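6-carboxyhexanoate--CoA ligase (Aquifex aeolicus, PDB 5TVA) belongs to the BioW family of CoA ligases and binds adenosine monophosphate and coenzyme A in neighbouring pockets. Local coordinates at residues A[105-117]-A[124-136]. Numbering follows the deposited sequence.
Sequences ANPKGGNMRGAVL and ERLEEDKERGVRT. With AMP (adenosine monophosphate), chain C.
A115 and V134 form a single antiparallel, hydrogen-bonded bridge: A115 N gives V134 O a nearly straight bond of 2.9 Å, and V134 N returns one to A115 O. G114 and G133 pass close beside it, CA atoms 4.4 Å apart, where a CB on either would strike the opposite backbone. On one side of the bridge L126 N reaches L117 O; on the other R113 N binds E131 O.

Side chains bind other backbone atoms. R125, long and flat-ended, grips A105 O end-on with NH1 (3.0 Å) and NH2, while its NE and NH2 both hold E127 OE2. E127 has a second oxygen to spare, and OE1 takes L117 N from above the carboxylate plane (2.9 Å). Branched V116 lays CG2 over one face of the R125 guanidinium, K130 CD the other.

Strand 116-119 edges the mixed six-stranded sheet, and the bridge beside it borders the adenine site: T136 N donates to AMP N1 at 2.9 Å.

R135, bent at chi3 (-119°), sends NE to R113 O and NH2 to a salt bridge with coenzyme A. E131 packs CB and CG on the N106 amide; its OE1 makes a long salt bridge with R113 NH2 (3.8 Å).

L117, branched at its end, meets V134 CG2 through CD1 (3.5 Å). Slender, flexible M112 lays CE against K130 O and G133 CA.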
ATOM      1  N   ALA A 105     -15.551   1.049   1.636  1.00 70.74           N
ATOM      2  CA  ALA A 105     -14.952   2.331   2.003  1.00 64.24           C
ATOM      3  C   ALA A 105     -15.422   3.470   1.102  1.00 63.10           C
ATOM      4  O   ALA A 105     -15.579   4.603   1.575  1.00 61.20           O
ATOM      5  CB  ALA A 105     -13.428   2.209   1.976  1.00 57.80           C
ATOM      6  N   ASN A 106     -15.637   3.199  -0.183  1.00 63.61           N
ATOM      7  CA  ASN A 106     -16.176   4.201  -1.113  1.00 67.06           C
ATOM      8  C   ASN A 106     -17.660   4.409  -0.826  1.00 68.41           C
ATOM      9  O   ASN A 106     -18.443   3.455  -0.947  1.00 71.75           O
ATOM     10  CB  ASN A 106     -15.951   3.740  -2.564  1.00 64.74           C
ATOM     11  CG  ASN A 106     -16.385   4.777  -3.612  1.00 64.32           C
ATOM     12  OD1 ASN A 106     -17.224   5.638  -3.357  1.00 64.80           O
ATOM     13  ND2 ASN A 106     -15.801   4.684  -4.800  1.00 64.71           N
ATOM     14  N   PRO A 107     -18.096   5.619  -0.461  1.00 69.50           N
ATOM     15  CA  PRO A 107     -19.500   5.804  -0.054  1.00 70.39           C
ATOM     16  C   PRO A 107     -20.508   5.542  -1.162  1.00 73.34           C
ATOM     17  O   PRO A 107     -21.672   5.256  -0.853  1.00 73.39           O
ATOM     18  CB  PRO A 107     -19.545   7.269   0.399  1.00 71.68           C
ATOM     19  CG  PRO A 107     -18.415   7.924  -0.342  1.00 70.67           C
ATOM     20  CD  PRO A 107     -17.335   6.879  -0.420  1.00 66.20           C
ATOM     21  N   LYS A 108     -20.111   5.630  -2.432  1.00 70.17           N
ATOM     22  CA  LYS A 108     -20.992   5.303  -3.547  1.00 71.98           C
ATOM     23  C   LYS A 108     -20.784   3.878  -4.043  1.00 73.74           C
ATOM     24  O   LYS A 108     -21.012   3.592  -5.222  1.00 78.32           O
ATOM     25  CB  LYS A 108     -20.811   6.304  -4.690  1.00 73.20           C
ATOM     26  CG  LYS A 108     -20.768   7.761  -4.223  1.00 74.57           C
ATOM     27  CD  LYS A 108     -21.478   8.695  -5.199  1.00 77.63           C
ATOM     28  CE  LYS A 108     -21.126  10.155  -4.931  1.00 80.60           C
ATOM     29  NZ  LYS A 108     -22.269  11.088  -5.180  1.00 84.17           N
ATOM     30  N   GLY A 109     -20.354   2.978  -3.161  1.00 70.80           N
ATOM     31  CA  GLY A 109     -20.183   1.585  -3.522  1.00 73.81           C
ATOM     32  C   GLY A 109     -18.821   1.240  -4.093  1.00 73.82           C
ATOM     33  O   GLY A 109     -18.220   2.022  -4.842  1.00 70.63           O
ATOM     34  N   GLY A 110     -18.325   0.063  -3.739  1.00 64.52           N
ATOM     35  CA  GLY A 110     -17.093  -0.433  -4.307  1.00 69.67           C
ATOM     36  C   GLY A 110     -15.867  -0.031  -3.514  1.00 70.80           C
ATOM     37  O   GLY A 110     -15.925   0.450  -2.376  1.00 67.48           O
ATOM     38  N   ASN A 111     -14.721  -0.254  -4.147  1.00 67.64           N
ATOM     39  CA  ASN A 111     -13.454   0.126  -3.553  1.00 63.93           C
ATOM     40  C   ASN A 111     -13.139   1.585  -3.852  1.00 64.67           C
ATOM     41  O   ASN A 111     -13.678   2.194  -4.782  1.00 65.54           O
ATOM     42  CB  ASN A 111     -12.326  -0.758  -4.074  1.00 60.02           C
ATOM     43  CG  ASN A 111     -12.636  -2.222  -3.940  1.00 72.24           C
ATOM     44  OD1 ASN A 111     -12.462  -2.808  -2.870  1.00 74.93           O
ATOM     45  ND2 ASN A 111     -13.111  -2.826  -5.025  1.00 67.03           N
ATOM     46  N   MET A 112     -12.254   2.146  -3.037  1.00 59.14           N
ATOM     47  CA  MET A 112     -11.695   3.449  -3.325  1.00 56.34           C
ATOM     48  C   MET A 112     -10.567   3.310  -4.347  1.00 53.26           C
ATOM     49  O   MET A 112     -10.101   2.215  -4.654  1.00 54.70           O
ATOM     50  CB  MET A 112     -11.192   4.105  -2.036  1.00 56.07           C
ATOM     51  CG  MET A 112     -12.264   4.363  -0.971  1.00 56.76           C
ATOM     52  SD  MET A 112     -11.505   4.814   0.610  1.00 51.17           S
ATOM     53  CE  MET A 112     -10.793   6.399   0.176  1.00 48.46           C
ATOM     54  N   ARG A 113     -10.139   4.444  -4.892  1.00 50.05           N
ATOM     55  CA  ARG A 113      -8.929   4.502  -5.694  1.00 50.94           C
ATOM     56  C   ARG A 113      -7.711   4.846  -4.859  1.00 45.67           C
ATOM     57  O   ARG A 113      -6.689   5.264  -5.414  1.00 47.44           O
ATOM     58  CB  ARG A 113      -9.081   5.516  -6.829  1.00 54.39           C
ATOM     59  CG  ARG A 113     -10.273   5.259  -7.741  1.00 58.99           C
ATOM     60  CD  ARG A 113     -10.477   6.382  -8.755  1.00 56.07           C
ATOM     61  NE  ARG A 113     -11.900   6.614  -8.942  1.00 63.44           N
ATOM     62  CZ  ARG A 113     -12.547   7.702  -8.532  1.00 64.44           C
ATOM     63  NH1 ARG A 113     -11.887   8.696  -7.945  1.00 61.00           N
ATOM     64  NH2 ARG A 113     -13.855   7.806  -8.738  1.00 71.20           N
ATOM     65  N   GLY A 114      -7.799   4.684  -3.547  1.00 45.13           N
ATOM     66  CA  GLY A 114      -6.719   5.106  -2.675  1.00 47.30           C
ATOM     67  C   GLY A 114      -7.084   4.859  -1.230  1.00 42.48           C
ATOM     68  O   GLY A 114      -8.103   4.242  -0.925  1.00 44.52           O
ATOM     69  N   ALA A 115      -6.241   5.359  -0.338  1.00 38.22           N
ATOM     70  CA  ALA A 115      -6.339   5.008   1.067  1.00 40.00           C
ATOM     71  C   ALA A 115      -7.164   6.031   1.850  1.00 43.98           C
ATOM     72  O   ALA A 115      -7.233   7.221   1.496  1.00 40.31           O
ATOM     73  CB  ALA A 115      -4.940   4.870   1.676  1.00 36.86           C
ATOM     74  N   VAL A 116      -7.821   5.531   2.907  1.00 40.93           N
ATOM     75  CA  VAL A 116      -8.399   6.374   3.951  1.00 41.47           C
ATOM     76  C   VAL A 116      -7.282   6.950   4.812  1.00 43.72           C
ATOM     77  O   VAL A 116      -6.339   6.240   5.193  1.00 36.38           O
ATOM     78  CB  VAL A 116      -9.367   5.556   4.829  1.00 45.45           C
ATOM     79  CG1 VAL A 116      -9.798   6.356   6.075  1.00 43.73           C
ATOM     80  CG2 VAL A 116     -10.583   5.065   4.033  1.00 48.11           C
ATOM     81  N   LEU A 117      -7.391   8.249   5.145  1.00 42.73           N
ATOM     82  CA  LEU A 117      -6.535   8.899   6.147  1.00 45.08           C
ATOM     83  C   LEU A 117      -7.359   9.045   7.423  1.00 43.37           C
ATOM     84  O   LEU A 117      -8.240   9.910   7.513  1.00 44.05           O
ATOM     85  CB  LEU A 117      -6.030  10.259   5.659  1.00 39.56           C
ATOM     86  CG  LEU A 117      -5.065  10.198   4.470  1.00 43.90           C
ATOM     87  CD1 LEU A 117      -4.809  11.558   3.906  1.00 43.27           C
ATOM     88  CD2 LEU A 117      -3.760   9.557   4.867  1.00 41.83           C
ATOM     89  N   GLU A 124     -11.806   9.713  12.732  1.00 48.04           N
ATOM     90  CA  GLU A 124     -12.511  10.439  11.682  1.00 51.42           C
ATOM     91  C   GLU A 124     -11.706  10.440  10.382  1.00 51.12           C
ATOM     92  O   GLU A 124     -10.470  10.504  10.390  1.00 47.16           O
ATOM     93  CB  GLU A 124     -12.817  11.867  12.147  1.00 51.69           C
ATOM     94  CG  GLU A 124     -12.744  12.953  11.069  1.00 62.55           C
ATOM     95  CD  GLU A 124     -13.113  14.355  11.598  1.00 71.48           C
ATOM     96  OE1 GLU A 124     -13.057  15.329  10.805  1.00 69.87           O
ATOM     97  OE2 GLU A 124     -13.477  14.477  12.797  1.00 68.73           O
ATOM     98  N   ARG A 125     -12.419  10.361   9.260  1.00 50.25           N
ATOM     99  CA  ARG A 125     -11.793  10.307   7.943  1.00 48.79           C
ATOM    100  C   ARG A 125     -11.396  11.711   7.497  1.00 45.32           C
ATOM    101  O   ARG A 125     -12.263  12.573   7.337  1.00 50.36           O
ATOM    102  CB  ARG A 125     -12.759   9.680   6.941  1.00 43.27           C
ATOM    103  CG  ARG A 125     -13.013   8.199   7.195  1.00 49.43           C
ATOM    104  CD  ARG A 125     -14.005   7.602   6.204  1.00 49.07           C
ATOM    105  NE  ARG A 125     -13.548   7.669   4.817  1.00 53.03           N
ATOM    106  CZ  ARG A 125     -14.082   6.951   3.835  1.00 56.82           C
ATOM    107  NH1 ARG A 125     -15.077   6.119   4.104  1.00 59.34           N
ATOM    108  NH2 ARG A 125     -13.613   7.038   2.596  1.00 54.99           N
ATOM    109  N   LEU A 126     -10.094  11.924   7.248  1.00 46.49           N
ATOM    110  CA  LEU A 126      -9.549  13.241   6.907  1.00 41.95           C
ATOM    111  C   LEU A 126      -9.350  13.466   5.412  1.00 50.72           C
ATOM    112  O   LEU A 126      -9.140  14.616   5.000  1.00 46.66           O
ATOM    113  CB  LEU A 126      -8.198  13.456   7.600  1.00 40.29           C
ATOM    114  CG  LEU A 126      -8.130  13.185   9.106  1.00 44.05           C
ATOM    115  CD1 LEU A 126      -6.711  13.373   9.641  1.00 45.30           C
ATOM    116  CD2 LEU A 126      -9.104  14.074   9.867  1.00 47.69           C
ATOM    117  N   GLU A 127      -9.377  12.415   4.589  1.00 48.38           N
ATOM    118  CA  GLU A 127      -9.242  12.640   3.156  1.00 45.77           C
ATOM    119  C   GLU A 127     -10.435  13.449   2.651  1.00 49.22           C
ATOM    120  O   GLU A 127     -11.570  13.272   3.108  1.00 45.87           O
ATOM    121  CB  GLU A 127      -9.114  11.309   2.401  1.00 43.90           C
ATOM    122  CG  GLU A 127     -10.387  10.493   2.279  1.00 43.02           C
ATOM    123  CD  GLU A 127     -10.650   9.609   3.483  1.00 46.97           C
ATOM    124  OE1 GLU A 127      -9.873   9.681   4.469  1.00 45.78           O
ATOM    125  OE2 GLU A 127     -11.632   8.824   3.436  1.00 49.76           O
ATOM    126  N   GLU A 128     -10.162  14.362   1.713  1.00 50.04           N
ATOM    127  CA  GLU A 128     -11.209  15.239   1.191  1.00 53.03           C
ATOM    128  C   GLU A 128     -12.127  14.492   0.243  1.00 54.44           C
ATOM    129  O   GLU A 128     -13.348  14.694   0.257  1.00 51.49           O
ATOM    130  CB  GLU A 128     -10.581  16.427   0.459  1.00 54.11           C
ATOM    131  CG  GLU A 128     -10.220  17.572   1.337  1.00 50.21           C
ATOM    132  CD  GLU A 128     -11.442  18.222   1.906  1.00 55.44           C
ATOM    133  OE1 GLU A 128     -12.428  18.386   1.147  1.00 59.87           O
ATOM    134  OE2 GLU A 128     -11.421  18.542   3.111  1.00 54.51           O
ATOM    135  N   ASP A 129     -11.549  13.655  -0.616  1.00 50.06           N
ATOM    136  CA  ASP A 129     -12.296  12.903  -1.619  1.00 51.31           C
ATOM    137  C   ASP A 129     -12.365  11.463  -1.131  1.00 50.23           C
ATOM    138  O   ASP A 129     -11.396  10.710  -1.248  1.00 51.50           O
ATOM    139  CB  ASP A 129     -11.639  13.009  -2.988  1.00 51.15           C
ATOM    140  CG  ASP A 129     -12.433  12.308  -4.068  1.00 54.96           C
ATOM    141  OD1 ASP A 129     -13.191  11.372  -3.728  1.00 53.22           O
ATOM    142  OD2 ASP A 129     -12.287  12.681  -5.258  1.00 55.23           O
ATOM    143  N   LYS A 130     -13.521  11.083  -0.594  1.00 48.33           N
ATOM    144  CA  LYS A 130     -13.684   9.770   0.004  1.00 54.41           C
ATOM    145  C   LYS A 130     -13.909   8.672  -1.034  1.00 56.11           C
ATOM    146  O   LYS A 130     -13.885   7.491  -0.679  1.00 49.93           O
ATOM    147  CB  LYS A 130     -14.829   9.818   1.027  1.00 52.43           C
ATOM    148  CG  LYS A 130     -14.731  11.054   1.926  1.00 51.94           C
ATOM    149  CD  LYS A 130     -15.573  10.944   3.188  1.00 58.49           C
ATOM    150  CE  LYS A 130     -15.636  12.285   3.941  1.00 58.08           C
ATOM    151  NZ  LYS A 130     -14.286  12.852   4.282  1.00 54.98           N
ATOM    152  N   GLU A 131     -14.116   9.023  -2.300  1.00 49.93           N
ATOM    153  CA  GLU A 131     -14.062   7.991  -3.321  1.00 55.80           C
ATOM    154  C   GLU A 131     -12.630   7.731  -3.761  1.00 56.15           C
ATOM    155  O   GLU A 131     -12.241   6.573  -3.984  1.00 51.83           O
ATOM    156  CB  GLU A 131     -14.916   8.381  -4.525  1.00 56.77           C
ATOM    157  CG  GLU A 131     -16.271   8.944  -4.158  1.00 64.78           C
ATOM    158  CD  GLU A 131     -17.079   9.313  -5.381  1.00 69.83           C
ATOM    159  OE1 GLU A 131     -16.777   8.774  -6.470  1.00 74.00           O
ATOM    160  OE2 GLU A 131     -17.990  10.156  -5.256  1.00 72.25           O
ATOM    161  N   ARG A 132     -11.835   8.798  -3.835  1.00 48.11           N
ATOM    162  CA  ARG A 132     -10.498   8.705  -4.396  1.00 49.51           C
ATOM    163  C   ARG A 132      -9.471   8.305  -3.338  1.00 52.50           C
ATOM    164  O   ARG A 132      -8.605   7.452  -3.590  1.00 44.95           O
ATOM    165  CB  ARG A 132     -10.129  10.038  -5.038  1.00 52.48           C
ATOM    166  CG  ARG A 132      -9.104   9.900  -6.111  1.00 59.06           C
ATOM    167  CD  ARG A 132      -8.195  11.143  -6.262  1.00 58.52           C
ATOM    168  NE  ARG A 132      -6.956  10.824  -5.574  1.00 66.16           N
ATOM    169  CZ  ARG A 132      -5.802  11.439  -5.802  1.00 61.84           C
ATOM    170  NH1 ARG A 132      -5.708  12.367  -6.763  1.00 61.59           N
ATOM    171  NH2 ARG A 132      -4.716  11.087  -5.115  1.00 56.92           N
ATOM    172  N   GLY A 133      -9.556   8.915  -2.149  1.00 47.88           N
ATOM    173  CA  GLY A 133      -8.519   8.762  -1.152  1.00 42.26           C
ATOM    174  C   GLY A 133      -7.210   9.403  -1.583  1.00 36.89           C
ATOM    175  O   GLY A 133      -7.127  10.168  -2.535  1.00 36.22           O
ATOM    176  N   VAL A 134      -6.157   9.039  -0.862  1.00 37.09           N
ATOM    177  CA  VAL A 134      -4.807   9.490  -1.181  1.00 38.54           C
ATOM    178  C   VAL A 134      -3.997   8.280  -1.647  1.00 34.83           C
ATOM    179  O   VAL A 134      -4.162   7.171  -1.128  1.00 37.00           O
ATOM    180  CB  VAL A 134      -4.180  10.191   0.042  1.00 35.95           C
ATOM    181  CG1 VAL A 134      -2.778  10.655  -0.251  1.00 32.94           C
ATOM    182  CG2 VAL A 134      -5.042  11.379   0.413  1.00 46.27           C
ATOM    183  N   ARG A 135      -3.144   8.491  -2.639  1.00 34.41           N
ATOM    184  CA  ARG A 135      -2.337   7.439  -3.235  1.00 40.64           C
ATOM    185  C   ARG A 135      -0.886   7.661  -2.863  1.00 37.77           C
ATOM    186  O   ARG A 135      -0.347   8.745  -3.106  1.00 35.34           O
ATOM    187  CB  ARG A 135      -2.468   7.426  -4.759  1.00 41.39           C
ATOM    188  CG  ARG A 135      -3.484   6.471  -5.344  1.00 42.30           C
ATOM    189  CD  ARG A 135      -3.558   6.692  -6.860  1.00 46.28           C
ATOM    190  NE  ARG A 135      -4.892   7.113  -7.262  1.00 54.55           N
ATOM    191  CZ  ARG A 135      -5.207   8.263  -7.852  1.00 55.80           C
ATOM    192  NH1 ARG A 135      -4.286   9.166  -8.169  1.00 51.97           N
ATOM    193  NH2 ARG A 135      -6.477   8.498  -8.135  1.00 58.33           N
ATOM    194  N   THR A 136      -0.257   6.635  -2.282  1.00 35.38           N
ATOM    195  CA  THR A 136       1.191   6.650  -2.105  1.00 36.14           C
ATOM    196  C   THR A 136       1.855   6.375  -3.446  1.00 34.81           C
ATOM    197  O   THR A 136       1.506   5.397  -4.117  1.00 35.87           O
ATOM    198  CB  THR A 136       1.613   5.584  -1.091  1.00 32.57           C
ATOM    199  OG1 THR A 136       0.951   5.794   0.160  1.00 30.94           O
ATOM    200  CG2 THR A 136       3.118   5.580  -0.896  1.00 32.72           C
TER
HETATM  201  P   AMP C 301      -3.984  -3.189  -4.346  1.00 66.06           P
HETATM  202  O1P AMP C 301      -2.735  -3.139  -3.494  1.00 50.35           O
HETATM  203  O2P AMP C 301      -3.696  -2.639  -5.729  1.00 57.79           O
HETATM  204  O3P AMP C 301      -4.818  -4.464  -4.282  1.00 52.00           O
HETATM  205  O5' AMP C 301      -5.002  -2.137  -3.703  1.00 59.31           O
HETATM  206  C5' AMP C 301      -5.742  -2.421  -2.516  1.00 57.24           C
HETATM  207  C4' AMP C 301      -6.589  -1.226  -2.142  1.00 59.12           C
HETATM  208  O4' AMP C 301      -5.729  -0.205  -1.569  1.00 49.83           O
HETATM  209  C3' AMP C 301      -7.296  -0.560  -3.324  1.00 58.22           C
HETATM  210  O3' AMP C 301      -8.613  -1.043  -3.518  1.00 70.05           O
HETATM  211  C2' AMP C 301      -7.246   0.928  -3.014  1.00 54.72           C
HETATM  212  O2' AMP C 301      -8.378   1.311  -2.248  1.00 59.96           O
HETATM  213  C1' AMP C 301      -5.991   1.047  -2.145  1.00 54.07           C
HETATM  214  N9  AMP C 301      -4.793   1.463  -2.912  1.00 54.11           N
HETATM  215  C8  AMP C 301      -4.381   0.983  -4.101  1.00 50.70           C
HETATM  216  N7  AMP C 301      -3.245   1.609  -4.517  1.00 52.61           N
HETATM  217  C5  AMP C 301      -2.900   2.519  -3.586  1.00 49.36           C
HETATM  218  C6  AMP C 301      -1.803   3.500  -3.373  1.00 42.30           C
HETATM  219  N6  AMP C 301      -0.810   3.676  -4.272  1.00 35.01           N
HETATM  220  N1  AMP C 301      -1.837   4.246  -2.234  1.00 43.23           N
HETATM  221  C2  AMP C 301      -2.816   4.113  -1.328  1.00 40.57           C
HETATM  222  N3  AMP C 301      -3.832   3.242  -1.457  1.00 44.70           N
HETATM  223  C4  AMP C 301      -3.931   2.422  -2.532  1.00 53.94           C